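NAD-dependent epimerase/dehydratase domain-containing protein (Ruegeria pomeroyi DSS-3, PDB 3IUS) is of unknown function but probably binds NAD through a Rossmann-type domain, as in related NAD-dependent epimerases and dehydratases. Local coordinates at residues L53-L61 with P79-I88. Sequence-based numbering, arbitrary orientation.
Sequences LWPGEEPSL and PVLAALGDQI
W54 reaches across to the first two turns of helix 79-90 with the six-membered half of its indole. The methyl of A83 meets the ring edge near its plane, CZ2 lying 3.6 Å from A83 CB, and the small alanine lets the broad ring come this close to the helix. CH2 meets P79 O at the edge, near the ring plane, and comes near V80 CA, while CZ3 touches V80 CG2 at 4.2 Å. With CG anti to the backbone N (chi1 -167°), beside the carbonyl carbon, the indole extends to the helix. P59 CG rests on one ring face, 3.8 Å above the plane and offset toward the rim, so a rigid proline of the same loop backs the tryptophan. Without this ring, as with an alanine here, A83 and P59 would probably lose their shared partner and a gap open between loop and helix.

L84 divides its two methyls: CD1 packs against both W54 CZ2 and P59 CD, 4.1 Å from the latter, whereas CD2 lies against the aliphatic part and carboxylate of E58. Farther along, L61 sets CD1 4.0 Å from Q87 CB and also touches I88 CG1, the L61 side chain crossing each at about a right angle. Both leucines are buried, as suits their apolar branches.

Polar groups gather at the more exposed side, where E58 suits its place. Its extended chain brings OE1 to 3.1 Å from Q87 NE2, with carboxylate and amide planes nearly perpendicular (89°). One water donates to A83 O and, weakly, to E58 OE2, linking loop and helix.

The contact joins the loop between parallel strands 49-53 and 66-69 to helix 79-90, which packs on the parallel sheet of a fold consistent with the Rossmann type. Inward, P59, V80 and L84 rest on F11 of strand 7-11, L61 on L9, and I88 on L67 of strand 66-69; W138 of helix 126-140 touches V80 and I88.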
ATOM      1  N   LEU A  53       4.882  15.927  14.190  1.00 21.47           N
ATOM      2  CA  LEU A  53       5.705  16.407  13.093  1.00 25.05           C
ATOM      3  C   LEU A  53       7.052  15.692  13.119  1.00 22.60           C
ATOM      4  O   LEU A  53       7.759  15.735  14.124  1.00 24.59           O
ATOM      5  CB  LEU A  53       5.901  17.922  13.199  1.00 25.29           C
ATOM      6  CG  LEU A  53       6.573  18.648  12.032  1.00 27.77           C
ATOM      7  CD1 LEU A  53       5.817  18.409  10.732  1.00 27.08           C
ATOM      8  CD2 LEU A  53       6.669  20.135  12.339  1.00 24.02           C
ATOM      9  N   TRP A  54       7.394  15.026  12.019  1.00 20.93           N
ATOM     10  CA  TRP A  54       8.656  14.293  11.917  1.00 21.83           C
ATOM     11  C   TRP A  54       9.084  14.147  10.452  1.00 25.02           C
ATOM     12  O   TRP A  54       8.300  13.683   9.624  1.00 25.81           O
ATOM     13  CB  TRP A  54       8.529  12.920  12.590  1.00 22.76           C
ATOM     14  CG  TRP A  54       9.842  12.237  12.794  1.00 25.26           C
ATOM     15  CD1 TRP A  54      10.778  12.528  13.743  1.00 29.50           C
ATOM     16  CD2 TRP A  54      10.371  11.148  12.030  1.00 34.17           C
ATOM     17  NE1 TRP A  54      11.855  11.688  13.618  1.00 34.97           N
ATOM     18  CE2 TRP A  54      11.632  10.831  12.573  1.00 39.18           C
ATOM     19  CE3 TRP A  54       9.903  10.412  10.936  1.00 36.36           C
ATOM     20  CZ2 TRP A  54      12.430   9.810  12.061  1.00 45.63           C
ATOM     21  CZ3 TRP A  54      10.698   9.399  10.428  1.00 45.30           C
ATOM     22  CH2 TRP A  54      11.948   9.109  10.989  1.00 47.25           C
ATOM     23  N   PRO A  55      10.332  14.528  10.118  1.00 25.98           N
ATOM     24  CA  PRO A  55      11.459  15.002  10.937  1.00 24.30           C
ATOM     25  C   PRO A  55      11.157  16.164  11.873  1.00 26.28           C
ATOM     26  O   PRO A  55      10.363  17.052  11.564  1.00 28.64           O
ATOM     27  CB  PRO A  55      12.485  15.447   9.889  1.00 24.76           C
ATOM     28  CG  PRO A  55      12.206  14.589   8.726  1.00 28.99           C
ATOM     29  CD  PRO A  55      10.717  14.411   8.700  1.00 26.09           C
ATOM     30  N   GLY A  56      11.826  16.150  13.019  1.00 26.10           N
ATOM     31  CA  GLY A  56      11.669  17.171  14.036  1.00 26.47           C
ATOM     32  C   GLY A  56      12.125  16.561  15.345  1.00 27.59           C
ATOM     33  O   GLY A  56      13.237  16.040  15.434  1.00 27.10           O
ATOM     34  N   GLU A  57      11.270  16.607  16.359  1.00 30.09           N
ATOM     35  CA  GLU A  57      11.567  15.901  17.592  1.00 35.70           C
ATOM     36  C   GLU A  57      11.403  14.407  17.361  1.00 33.57           C
ATOM     37  O   GLU A  57      10.606  13.982  16.529  1.00 26.70           O
ATOM     38  CB  GLU A  57      10.675  16.378  18.739  1.00 44.02           C
ATOM     39  CG  GLU A  57      11.031  17.765  19.266  1.00 52.68           C
ATOM     40  CD  GLU A  57      12.510  17.909  19.622  1.00 58.53           C
ATOM     41  OE1 GLU A  57      13.183  16.878  19.861  1.00 58.52           O
ATOM     42  OE2 GLU A  57      12.999  19.061  19.661  1.00 61.03           O
ATOM     43  N   GLU A  58      12.178  13.614  18.088  1.00 35.50           N
ATOM     44  CA  GLU A  58      12.094  12.171  17.978  1.00 32.53           C
ATOM     45  C   GLU A  58      10.778  11.700  18.585  1.00 28.19           C
ATOM     46  O   GLU A  58      10.461  12.038  19.722  1.00 26.98           O
ATOM     47  CB  GLU A  58      13.282  11.538  18.700  1.00 36.19           C
ATOM     48  CG  GLU A  58      13.284  10.028  18.716  1.00 43.38           C
ATOM     49  CD  GLU A  58      14.544   9.461  19.350  1.00 48.39           C
ATOM     50  OE1 GLU A  58      14.465   8.382  19.978  1.00 47.30           O
ATOM     51  OE2 GLU A  58      15.611  10.103  19.223  1.00 49.73           O
ATOM     52  N   PRO A  59       9.987  10.933  17.816  1.00 27.60           N
ATOM     53  CA  PRO A  59       8.749  10.368  18.361  1.00 24.03           C
ATOM     54  C   PRO A  59       9.073   9.419  19.510  1.00 27.23           C
ATOM     55  O   PRO A  59      10.031   8.648  19.410  1.00 26.87           O
ATOM     56  CB  PRO A  59       8.170   9.580  17.180  1.00 27.34           C
ATOM     57  CG  PRO A  59       8.822  10.153  15.969  1.00 30.59           C
ATOM     58  CD  PRO A  59      10.192  10.563  16.407  1.00 30.99           C
ATOM     59  N   SER A  60       8.296   9.478  20.585  1.00 24.92           N
ATOM     60  CA  SER A  60       8.527   8.609  21.733  1.00 23.88           C
ATOM     61  C   SER A  60       7.996   7.199  21.503  1.00 25.21           C
ATOM     62  O   SER A  60       6.948   7.011  20.888  1.00 26.38           O
ATOM     63  CB  SER A  60       7.887   9.189  22.989  1.00 25.29           C
ATOM     64  OG  SER A  60       8.068   8.303  24.082  1.00 25.40           O
ATOM     65  N   LEU A  61       8.720   6.208  22.014  1.00 23.25           N
ATOM     66  CA  LEU A  61       8.311   4.816  21.877  1.00 26.71           C
ATOM     67  C   LEU A  61       7.713   4.297  23.171  1.00 27.91           C
ATOM     68  O   LEU A  61       7.323   3.134  23.259  1.00 24.81           O
ATOM     69  CB  LEU A  61       9.495   3.938  21.457  1.00 24.62           C
ATOM     70  CG  LEU A  61      10.013   4.161  20.036  1.00 27.20           C
ATOM     71  CD1 LEU A  61      11.303   3.386  19.786  1.00 26.60           C
ATOM     72  CD2 LEU A  61       8.945   3.779  19.025  1.00 29.54           C
ATOM     73  N   PRO A  79      14.113   5.062   5.945  1.00 23.25           N
ATOM     74  CA  PRO A  79      14.362   6.292   6.706  1.00 19.58           C
ATOM     75  C   PRO A  79      14.033   6.170   8.196  1.00 18.12           C
ATOM     76  O   PRO A  79      14.692   6.820   9.003  1.00 26.50           O
ATOM     77  CB  PRO A  79      13.429   7.313   6.039  1.00 21.45           C
ATOM     78  CG  PRO A  79      13.130   6.736   4.690  1.00 24.59           C
ATOM     79  CD  PRO A  79      13.111   5.263   4.885  1.00 22.30           C
ATOM     80  N   VAL A  80      13.032   5.367   8.553  1.00 18.22           N
ATOM     81  CA  VAL A  80      12.665   5.186   9.956  1.00 21.83           C
ATOM     82  C   VAL A  80      13.779   4.443  10.693  1.00 18.09           C
ATOM     83  O   VAL A  80      14.202   4.850  11.772  1.00 18.39           O
ATOM     84  CB  VAL A  80      11.319   4.438  10.121  1.00 22.78           C
ATOM     85  CG1 VAL A  80      11.111   4.014  11.572  1.00 17.98           C
ATOM     86  CG2 VAL A  80      10.160   5.309   9.649  1.00 19.57           C
ATOM     87  N   LEU A  81      14.268   3.363  10.094  1.00 20.60           N
ATOM     88  CA  LEU A  81      15.383   2.619  10.673  1.00 19.28           C
ATOM     89  C   LEU A  81      16.654   3.465  10.684  1.00 18.03           C
ATOM     90  O   LEU A  81      17.471   3.361  11.593  1.00 24.53           O
ATOM     91  CB  LEU A  81      15.622   1.311   9.910  1.00 17.36           C
ATOM     92  CG  LEU A  81      14.583   0.199  10.079  1.00 18.50           C
ATOM     93  CD1 LEU A  81      14.900  -0.980   9.166  1.00 19.63           C
ATOM     94  CD2 LEU A  81      14.499  -0.249  11.532  1.00 19.64           C
ATOM     95  N   ALA A  82      16.825   4.307   9.670  1.00 19.22           N
ATOM     96  CA  ALA A  82      18.018   5.146   9.585  1.00 21.16           C
ATOM     97  C   ALA A  82      18.095   6.112  10.768  1.00 25.65           C
ATOM     98  O   ALA A  82      19.177   6.395  11.283  1.00 24.82           O
ATOM     99  CB  ALA A  82      18.046   5.908   8.262  1.00 23.70           C
ATOM    100  N   ALA A  83      16.938   6.602  11.207  1.00 24.27           N
ATOM    101  CA  ALA A  83      16.885   7.600  12.269  1.00 26.12           C
ATOM    102  C   ALA A  83      16.671   6.988  13.650  1.00 25.56           C
ATOM    103  O   ALA A  83      17.079   7.562  14.657  1.00 33.19           O
ATOM    104  CB  ALA A  83      15.796   8.631  11.974  1.00 28.43           C
ATOM    105  N   LEU A  84      16.035   5.823  13.695  1.00 25.97           N
ATOM    106  CA  LEU A  84      15.558   5.278  14.959  1.00 27.50           C
ATOM    107  C   LEU A  84      15.807   3.782  15.117  1.00 23.73           C
ATOM    108  O   LEU A  84      15.309   3.168  16.057  1.00 25.55           O
ATOM    109  CB  LEU A  84      14.061   5.558  15.106  1.00 30.36           C
ATOM    110  CG  LEU A  84      13.663   6.988  15.474  1.00 33.98           C
ATOM    111  CD1 LEU A  84      12.209   7.248  15.115  1.00 30.48           C
ATOM    112  CD2 LEU A  84      13.908   7.234  16.953  1.00 37.06           C
ATOM    113  N   GLY A  85      16.571   3.201  14.197  1.00 20.79           N
ATOM    114  CA  GLY A  85      16.790   1.763  14.181  1.00 23.45           C
ATOM    115  C   GLY A  85      17.362   1.213  15.473  1.00 21.87           C
ATOM    116  O   GLY A  85      16.947   0.149  15.940  1.00 21.79           O
ATOM    117  N   ASP A  86      18.314   1.939  16.051  1.00 25.11           N
ATOM    118  CA  ASP A  86      18.935   1.541  17.312  1.00 30.15           C
ATOM    119  C   ASP A  86      17.907   1.390  18.425  1.00 30.97           C
ATOM    120  O   ASP A  86      17.933   0.417  19.177  1.00 28.58           O
ATOM    121  CB  ASP A  86      19.996   2.562  17.739  1.00 36.00           C
ATOM    122  CG  ASP A  86      21.288   2.436  16.947  1.00 45.91           C
ATOM    123  OD1 ASP A  86      21.300   1.728  15.917  1.00 47.20           O
ATOM    124  OD2 ASP A  86      22.297   3.047  17.363  1.00 51.65           O
ATOM    125  N   GLN A  87      17.007   2.363  18.527  1.00 30.62           N
ATOM    126  CA  GLN A  87      16.000   2.383  19.585  1.00 26.48           C
ATOM    127  C   GLN A  87      14.987   1.259  19.402  1.00 25.29           C
ATOM    128  O   GLN A  87      14.672   0.523  20.339  1.00 23.59           O
ATOM    129  CB  GLN A  87      15.283   3.738  19.620  1.00 33.11           C
ATOM    130  CG  GLN A  87      16.163   4.921  20.038  1.00 34.87           C
ATOM    131  CD  GLN A  87      16.810   5.643  18.864  1.00 36.82           C
ATOM    132  OE1 GLN A  87      17.093   5.050  17.820  1.00 31.16           O
ATOM    133  NE2 GLN A  87      17.051   6.939  19.036  1.00 37.08           N
ATOM    134  N   ILE A  88      14.487   1.130  18.179  1.00 27.94           N
ATOM    135  CA  ILE A  88      13.508   0.108  17.850  1.00 25.03           C
ATOM    136  C   ILE A  88      14.048  -1.292  18.145  1.00 20.39           C
ATOM    137  O   ILE A  88      13.351  -2.125  18.721  1.00 22.03           O
ATOM    138  CB  ILE A  88      13.079   0.224  16.383  1.00 24.74           C
ATOM    139  CG1 ILE A  88      12.226   1.483  16.196  1.00 22.85           C
ATOM    140  CG2 ILE A  88      12.315  -1.006  15.949  1.00 25.27           C
ATOM    141  CD1 ILE A  88      11.856   1.760  14.756  1.00 26.01           C
TER
HETATM  142  O   HOH W   1      16.362  10.280  15.818  1.00 31.34           O